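Local coordinates for protein glycerol-3-phosphate dehydrogenase [NAD(+)] 1 (PDB 4FGW) that catalyses the NAD(+)-dependent interconversion of sn-glycerol 3-phosphate and dihydroxyacetone phosphate, and promotes glycerol accumulation in yeast under hyperosmotic stress, at residues A[43-46]-A[47-50]; A[217-220]-A[221-225]; A[54-57]-A[58-62]. One frame throughout, in Å; residues are numbered along the deposited sequence.

Contact 1 of 3, residues A[43-46]-A[47-50]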
loop_
_atom_site.group_PDB
_atom_site.type_symbol
_atom_site.label_atom_id
_atom_site.label_comp_id
_atom_site.label_asym_id
_atom_site.label_seq_id
_atom_site.Cartn_x
_atom_site.Cartn_y
_atom_site.Cartn_z
ATOM N N GLY A 43 9.759 -8.952 27.290
ATOM C CA GLY A 43 10.015 -9.833 26.153
ATOM C C GLY A 43 10.724 -9.120 25.012
ATOM O O GLY A 43 11.430 -8.131 25.236
ATOM N N ASN A 44 10.545 -9.628 23.801
ATOM C CA ASN A 44 11.022 -9.030 22.549
ATOM C C ASN A 44 10.748 -7.546 22.426
ATOM O O ASN A 44 11.612 -6.707 22.486
ATOM C CB ASN A 44 10.252 -9.689 21.415
ATOM C CG ASN A 44 11.127 -10.371 20.453
ATOM O OD1 ASN A 44 10.691 -11.195 19.680
ATOM N ND2 ASN A 44 12.380 -10.048 20.497
ATOM N N TRP A 45 9.482 -7.274 22.221
ATOM C CA TRP A 45 8.916 -5.956 22.026
ATOM C C TRP A 45 8.982 -5.099 23.281
ATOM O O TRP A 45 9.258 -3.903 23.184
ATOM C CB TRP A 45 7.491 -6.090 21.455
ATOM C CG TRP A 45 6.902 -4.876 20.777
ATOM C CD1 TRP A 45 5.578 -4.548 20.721
ATOM C CD2 TRP A 45 7.591 -3.886 19.994
ATOM N NE1 TRP A 45 5.401 -3.409 19.970
ATOM C CE2 TRP A 45 6.618 -2.982 19.511
ATOM C CE3 TRP A 45 8.939 -3.658 19.670
ATOM C CZ2 TRP A 45 6.948 -1.876 18.724
ATOM C CZ3 TRP A 45 9.264 -2.577 18.867
ATOM C CH2 TRP A 45 8.274 -1.708 18.393
ATOM N N GLY A 46 8.776 -5.728 24.437
ATOM C CA GLY A 46 8.829 -5.093 25.748
ATOM C C GLY A 46 10.165 -4.457 26.071
ATOM O O GLY A 46 10.201 -3.296 26.489
ATOM N N THR A 47 11.273 -5.213 25.873
ATOM C CA THR A 47 12.646 -4.744 26.127
ATOM C C THR A 47 13.028 -3.650 25.131
ATOM O O THR A 47 13.655 -2.660 25.514
ATOM C CB THR A 47 13.643 -5.915 26.108
ATOM O OG1 THR A 47 13.126 -6.983 26.889
ATOM C CG2 THR A 47 15.020 -5.531 26.621
ATOM N N THR A 48 12.641 -3.838 23.856
ATOM C CA THR A 48 12.895 -2.907 22.764
ATOM C C THR A 48 12.211 -1.561 23.032
ATOM O O THR A 48 12.880 -0.530 22.987
ATOM C CB THR A 48 12.505 -3.545 21.420
ATOM O OG1 THR A 48 13.167 -4.805 21.284
ATOM C CG2 THR A 48 12.853 -2.664 20.243
ATOM N N ILE A 49 10.903 -1.575 23.351
ATOM C CA ILE A 49 10.172 -0.346 23.642
ATOM C C ILE A 49 10.693 0.376 24.888
ATOM O O ILE A 49 10.716 1.606 24.912
ATOM C CB ILE A 49 8.625 -0.504 23.543
ATOM C CG1 ILE A 49 7.991 0.657 22.755
ATOM C CG2 ILE A 49 7.948 -0.692 24.899
ATOM C CD1 ILE A 49 8.103 0.550 21.237
ATOM N N ALA A 50 11.183 -0.397 25.879
ATOM C CA ALA A 50 11.771 0.098 27.122
ATOM C C ALA A 50 13.124 0.775 26.864
ATOM O O ALA A 50 13.472 1.721 27.570
ATOM C CB ALA A 50 11.931 -1.043 28.101
#

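Contact 2 of 3, residues A[217-220]-A[221-225]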
loop_
_atom_site.group_PDB
_atom_site.type_symbol
_atom_site.label_atom_id
_atom_site.label_comp_id
_atom_site.label_asym_id
_atom_site.label_seq_id
_atom_site.Cartn_x
_atom_site.Cartn_y
_atom_site.Cartn_z
ATOM N N VAL A 217 4.069 15.063 24.549
ATOM C CA VAL A 217 4.732 14.189 25.522
ATOM C C VAL A 217 4.945 12.794 24.894
ATOM O O VAL A 217 6.050 12.251 24.978
ATOM C CB VAL A 217 3.964 14.160 26.875
ATOM C CG1 VAL A 217 4.404 12.998 27.759
ATOM C CG2 VAL A 217 4.117 15.485 27.623
ATOM N N LEU A 218 3.904 12.261 24.216
ATOM C CA LEU A 218 3.936 10.962 23.533
ATOM C C LEU A 218 4.889 10.940 22.345
ATOM O O LEU A 218 5.521 9.912 22.104
ATOM C CB LEU A 218 2.531 10.497 23.115
ATOM C CG LEU A 218 1.566 10.172 24.264
ATOM C CD1 LEU A 218 0.178 9.990 23.749
ATOM C CD2 LEU A 218 2.009 8.944 25.058
ATOM N N LYS A 219 5.008 12.071 21.621
ATOM C CA LYS A 219 5.940 12.225 20.503
ATOM C C LYS A 219 7.362 12.192 21.041
ATOM O O LYS A 219 8.190 11.473 20.500
ATOM C CB LYS A 219 5.677 13.534 19.723
ATOM C CG LYS A 219 6.624 13.782 18.535
ATOM C CD LYS A 219 6.174 13.124 17.235
ATOM C CE LYS A 219 7.049 13.544 16.075
ATOM N NZ LYS A 219 6.343 13.399 14.770
ATOM N N ALA A 220 7.628 12.936 22.124
ATOM C CA ALA A 220 8.931 13.000 22.780
ATOM C C ALA A 220 9.315 11.665 23.430
ATOM O O ALA A 220 10.496 11.323 23.442
ATOM C CB ALA A 220 8.939 14.115 23.818
ATOM N N LEU A 221 8.322 10.913 23.950
ATOM C CA LEU A 221 8.531 9.630 24.625
ATOM C C LEU A 221 8.964 8.499 23.694
ATOM O O LEU A 221 9.817 7.695 24.070
ATOM C CB LEU A 221 7.267 9.222 25.423
ATOM C CG LEU A 221 7.335 7.964 26.305
ATOM C CD1 LEU A 221 8.368 8.109 27.410
ATOM C CD2 LEU A 221 5.984 7.656 26.899
ATOM N N PHE A 222 8.375 8.425 22.495
ATOM C CA PHE A 222 8.651 7.333 21.569
ATOM C C PHE A 222 9.521 7.650 20.358
ATOM O O PHE A 222 10.189 6.741 19.855
ATOM C CB PHE A 222 7.344 6.635 21.160
ATOM C CG PHE A 222 6.538 6.070 22.309
ATOM C CD1 PHE A 222 6.935 4.902 22.953
ATOM C CD2 PHE A 222 5.371 6.698 22.736
ATOM C CE1 PHE A 222 6.180 4.372 23.998
ATOM C CE2 PHE A 222 4.618 6.168 23.787
ATOM C CZ PHE A 222 5.030 5.012 24.413
ATOM N N HIS A 223 9.499 8.908 19.861
ATOM C CA HIS A 223 10.268 9.283 18.667
ATOM C C HIS A 223 11.777 9.161 18.835
ATOM O O HIS A 223 12.347 9.646 19.818
ATOM C CB HIS A 223 9.875 10.669 18.132
ATOM C CG HIS A 223 10.437 10.962 16.772
ATOM N ND1 HIS A 223 9.737 10.658 15.623
ATOM C CD2 HIS A 223 11.635 11.489 16.426
ATOM C CE1 HIS A 223 10.521 11.019 14.619
ATOM N NE2 HIS A 223 11.675 11.516 15.054
ATOM N N ARG A 224 12.415 8.502 17.857
ATOM C CA ARG A 224 13.867 8.305 17.780
ATOM C C ARG A 224 14.283 8.568 16.323
ATOM O O ARG A 224 13.433 8.423 15.444
ATOM C CB ARG A 224 14.263 6.859 18.184
ATOM C CG ARG A 224 13.882 6.410 19.601
ATOM C CD ARG A 224 14.520 7.218 20.730
ATOM N NE ARG A 224 15.980 7.098 20.773
ATOM C CZ ARG A 224 16.823 8.123 20.713
ATOM N NH1 ARG A 224 16.364 9.365 20.610
ATOM N NH2 ARG A 224 18.130 7.916 20.759
ATOM N N PRO A 225 15.560 8.907 16.016
ATOM C CA PRO A 225 15.943 9.104 14.599
ATOM C C PRO A 225 15.753 7.843 13.738
ATOM O O PRO A 225 15.433 7.946 12.550
ATOM C CB PRO A 225 17.414 9.534 14.681
ATOM C CG PRO A 225 17.593 10.045 16.094
ATOM C CD PRO A 225 16.709 9.153 16.915
HETATM O O HOH W 1 11.904 11.842 21.235
#

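Contact 3 of 3, residues A[54-57]-A[58-62]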
loop_
_atom_site.group_PDB
_atom_site.type_symbol
_atom_site.label_atom_id
_atom_site.label_comp_id
_atom_site.label_asym_id
_atom_site.label_seq_id
_atom_site.Cartn_x
_atom_site.Cartn_y
_atom_site.Cartn_z
ATOM N N ALA A 54 13.788 4.649 27.557
ATOM C CA ALA A 54 14.946 5.010 28.394
ATOM C C ALA A 54 15.888 6.007 27.711
ATOM O O ALA A 54 16.455 6.875 28.383
ATOM C CB ALA A 54 15.710 3.767 28.832
ATOM N N GLU A 55 16.039 5.887 26.379
ATOM C CA GLU A 55 16.853 6.776 25.549
ATOM C C GLU A 55 16.263 8.190 25.551
ATOM O O GLU A 55 17.008 9.166 25.664
ATOM C CB GLU A 55 16.923 6.244 24.106
ATOM C CG GLU A 55 17.970 5.162 23.892
ATOM C CD GLU A 55 17.850 4.383 22.595
ATOM O OE1 GLU A 55 17.205 4.885 21.647
ATOM O OE2 GLU A 55 18.408 3.265 22.526
ATOM N N ASN A 56 14.922 8.286 25.444
ATOM C CA ASN A 56 14.192 9.551 25.434
ATOM C C ASN A 56 14.087 10.217 26.800
ATOM O O ASN A 56 14.098 11.447 26.861
ATOM C CB ASN A 56 12.832 9.399 24.763
ATOM C CG ASN A 56 12.918 9.258 23.266
ATOM O OD1 ASN A 56 13.711 9.921 22.590
ATOM N ND2 ASN A 56 12.074 8.414 22.708
ATOM N N CYS A 57 14.006 9.420 27.891
ATOM C CA CYS A 57 13.964 9.933 29.269
ATOM C C CYS A 57 15.272 10.649 29.598
ATOM O O CYS A 57 15.244 11.717 30.205
ATOM C CB CYS A 57 13.659 8.821 30.268
ATOM S SG CYS A 57 11.945 8.237 30.217
ATOM N N LYS A 58 16.407 10.091 29.126
ATOM C CA LYS A 58 17.743 10.674 29.250
ATOM C C LYS A 58 17.841 11.918 28.342
ATOM O O LYS A 58 18.518 12.884 28.696
ATOM C CB LYS A 58 18.812 9.638 28.853
ATOM C CG LYS A 58 19.869 9.388 29.926
ATOM C CD LYS A 58 21.142 10.198 29.694
ATOM C CE LYS A 58 22.186 9.904 30.744
ATOM N NZ LYS A 58 23.376 10.787 30.614
ATOM N N GLY A 59 17.148 11.870 27.199
ATOM C CA GLY A 59 17.091 12.940 26.208
ATOM C C GLY A 59 16.205 14.117 26.577
ATOM O O GLY A 59 16.402 15.218 26.053
ATOM N N TYR A 60 15.216 13.903 27.469
ATOM C CA TYR A 60 14.301 14.954 27.927
ATOM C C TYR A 60 14.222 14.985 29.471
ATOM O O TYR A 60 13.222 14.542 30.042
ATOM C CB TYR A 60 12.913 14.803 27.277
ATOM C CG TYR A 60 12.917 14.971 25.773
ATOM C CD1 TYR A 60 13.012 13.868 24.928
ATOM C CD2 TYR A 60 12.796 16.231 25.193
ATOM C CE1 TYR A 60 13.008 14.016 23.542
ATOM C CE2 TYR A 60 12.794 16.392 23.806
ATOM C CZ TYR A 60 12.897 15.281 22.985
ATOM O OH TYR A 60 12.891 15.440 21.617
ATOM N N PRO A 61 15.269 15.499 30.168
ATOM C CA PRO A 61 15.239 15.502 31.645
ATOM C C PRO A 61 14.245 16.464 32.305
ATOM O O PRO A 61 13.931 16.296 33.489
ATOM C CB PRO A 61 16.686 15.812 32.027
ATOM C CG PRO A 61 17.219 16.582 30.884
ATOM C CD PRO A 61 16.542 16.053 29.657
ATOM N N GLU A 62 13.756 17.466 31.550
ATOM C CA GLU A 62 12.782 18.460 32.013
ATOM C C GLU A 62 11.334 17.949 31.857
ATOM O O GLU A 62 10.406 18.544 32.413
ATOM C CB GLU A 62 13.002 19.813 31.286
ATOM C CG GLU A 62 12.496 19.901 29.844
ATOM C CD GLU A 62 13.176 19.111 28.732
ATOM O OE1 GLU A 62 12.647 19.137 27.598
ATOM O OE2 GLU A 62 14.236 18.488 28.974
#

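Contact 1 of 3, residues A[43-46]-A[47-50]
Gly-43 to Ala-50 form the first turns of helix 44-59, with Gly-43 at the N-cap, and the CA atoms of Trp-45 and Thr-48 are 5.1 Å apart. Ile-49 N binds Trp-45 O at 2.9 Å and Ala-50 N binds Gly-46 O, both as i to i+4 pairs. Gly-43 O accepts twice from Thr-47: the amide N stands 37° above the carbonyl plane, whereas OG1, at 2.6 Å, is tilted less. One residue further along, Thr-48 OG1 donates to Asn-44 O at 2.7 Å, beside a weak bond from Thr-48 N. The hydroxyl reaches back because it lies anti to its own carbonyl carbon (chi1 -54°), and that rotation sends CG2 toward the indole, 3.8 Å from Trp-45 CZ3. Ile-49 CD1 sits over one face of the six-membered ring of Trp-45, 3.9 Å from its centroid, a CH-pi contact. Replacing Thr-48 by alanine removes the hydroxyl and CG2, which would probably cost Asn-44 O its shorter bond and leave a gap beside Trp-45 CZ3. Gly-43 and Gly-46 fit the glycine-rich GxGxxG turn of a Rossmann fold, and Gly-43 to Gly-46 belong, by similarity, to the NAD(+) site.

Contact 2 of 3, residues A[217-220]-A[221-225]
Leu-218 and Lys-219 meet Phe-222 and His-223 at the C-terminal end of helix 215-222, the helix of a beta-alpha-beta unit between strands 194-199 and 227-232. Three i to i+4 bonds define the last turn: Leu-221 N to Val-217 O at 2.8 Å, Phe-222 N to Leu-218 O, and His-223 N to Lys-219 O at 2.9 Å. His-223, the first residue to leave helical phi/psi, thus still gives its amide to the helix. At the helix end a water lies 2.7 Å from both Ala-220 O and His-223 O, within hydrogen-bonding distance of each.

The apolar side is carried by Leu-218 and Phe-222, which run side by side in the same direction, Leu-218 CD2 lying 4.0 Å from Phe-222 CE2. With CG anti to its carbonyl carbon (chi1 -58°), the phenyl folds back along the helix, bringing CD2 to 3.3 Å from Leu-218 O, while Leu-221 CG stands over the centre of one ring face. In this crossover the helix packs on its following strand, through Leu-218 on Val-231 and Phe-222 on Val-229.

Lys-219 and His-223 also lie alongside each other. The lysine chain bends at chi2 (86°), and CE comes 4.0 Å from His-223 ND1. Their polar ends look elsewhere: Lys-219 NZ binds Val-229 O and His-223 ND1 pairs with Val-229 N, fastening both to strand 227-232. His-223 NE2 is hydrogen-bonded to Glu-384 OE2 of the second subunit, which places this helix end at the dimer interface.

Contact 3 of 3, residues A[54-57]-A[58-62]
Asn-56 O is approached by two parts of Tyr-60: the backbone N at 2.8 Å and the ring carbon CD1 at 3.3 Å. This hydrogen bond from Tyr-60 N is weak, its N-H...O angle being only 124°. The carbonyl oxygen lies at the edge of the phenol, near its plane, a position set by the side chain's rotation: CG is anti to the Tyr-60 carbonyl carbon (chi1 -64°), which swings the ring back toward the helix. The other edge of the ring has Glu-62 OE1 in its plane, 3.8 Å from Tyr-60 CD2.

Two further backbone bonds hold the final turn, and both are weak too: Lys-58 N reaches Ala-54 O at 3.3 Å, and Gly-59 N reaches Glu-55 O at 3.1 Å. The first is long but nearly straight, and the next two, from Gly-59 N and Tyr-60 N, bend progressively. The i to i+4 bonds are thus weak up to where Tyr-60 leaves helical phi/psi. Lys-58 CB rests 3.7 Å from Ala-54 O, but its chain bends at chi2 and its end leads away from the turn.

The polar ends of Asn-56 and Glu-55 find their partners outside the turn. Asn-56 ND2 donates to both Leu-221 O and His-223 O, so a buried amide satisfies two carbonyls at the end of helix 215-222. Glu-55 forms salt bridges with Arg-224 and Lys-51 and accepts from Tyr-226 OH. The last turn of helix 44-59 is thereby docked against the end of helix 215-222 and the loop running into strand 227-232, while Tyr-60 touches Ala-220 of that helix.

Along the chain the order is contact 1, contact 3, contact 2. Contacts 1 and 3 occupy the beginning and end of one helix, 44-59, with centres 17 Å apart and no touch between them beyond adjoining in sequence. Contact 2 lies on helix 215-222, its centre 16 Å from that of contact 1 and only 10 Å from that of contact 3, which it touches through polar bonds. Both helices pack beside the same mixed sheet. Helix 44-59 follows strand 35-40, an inner strand of the sheet, whereas helix 215-222 leads to outermost strand 227-232. The sequence-distant helix is thus joined to the far end of the helix whose start probably binds NAD(+).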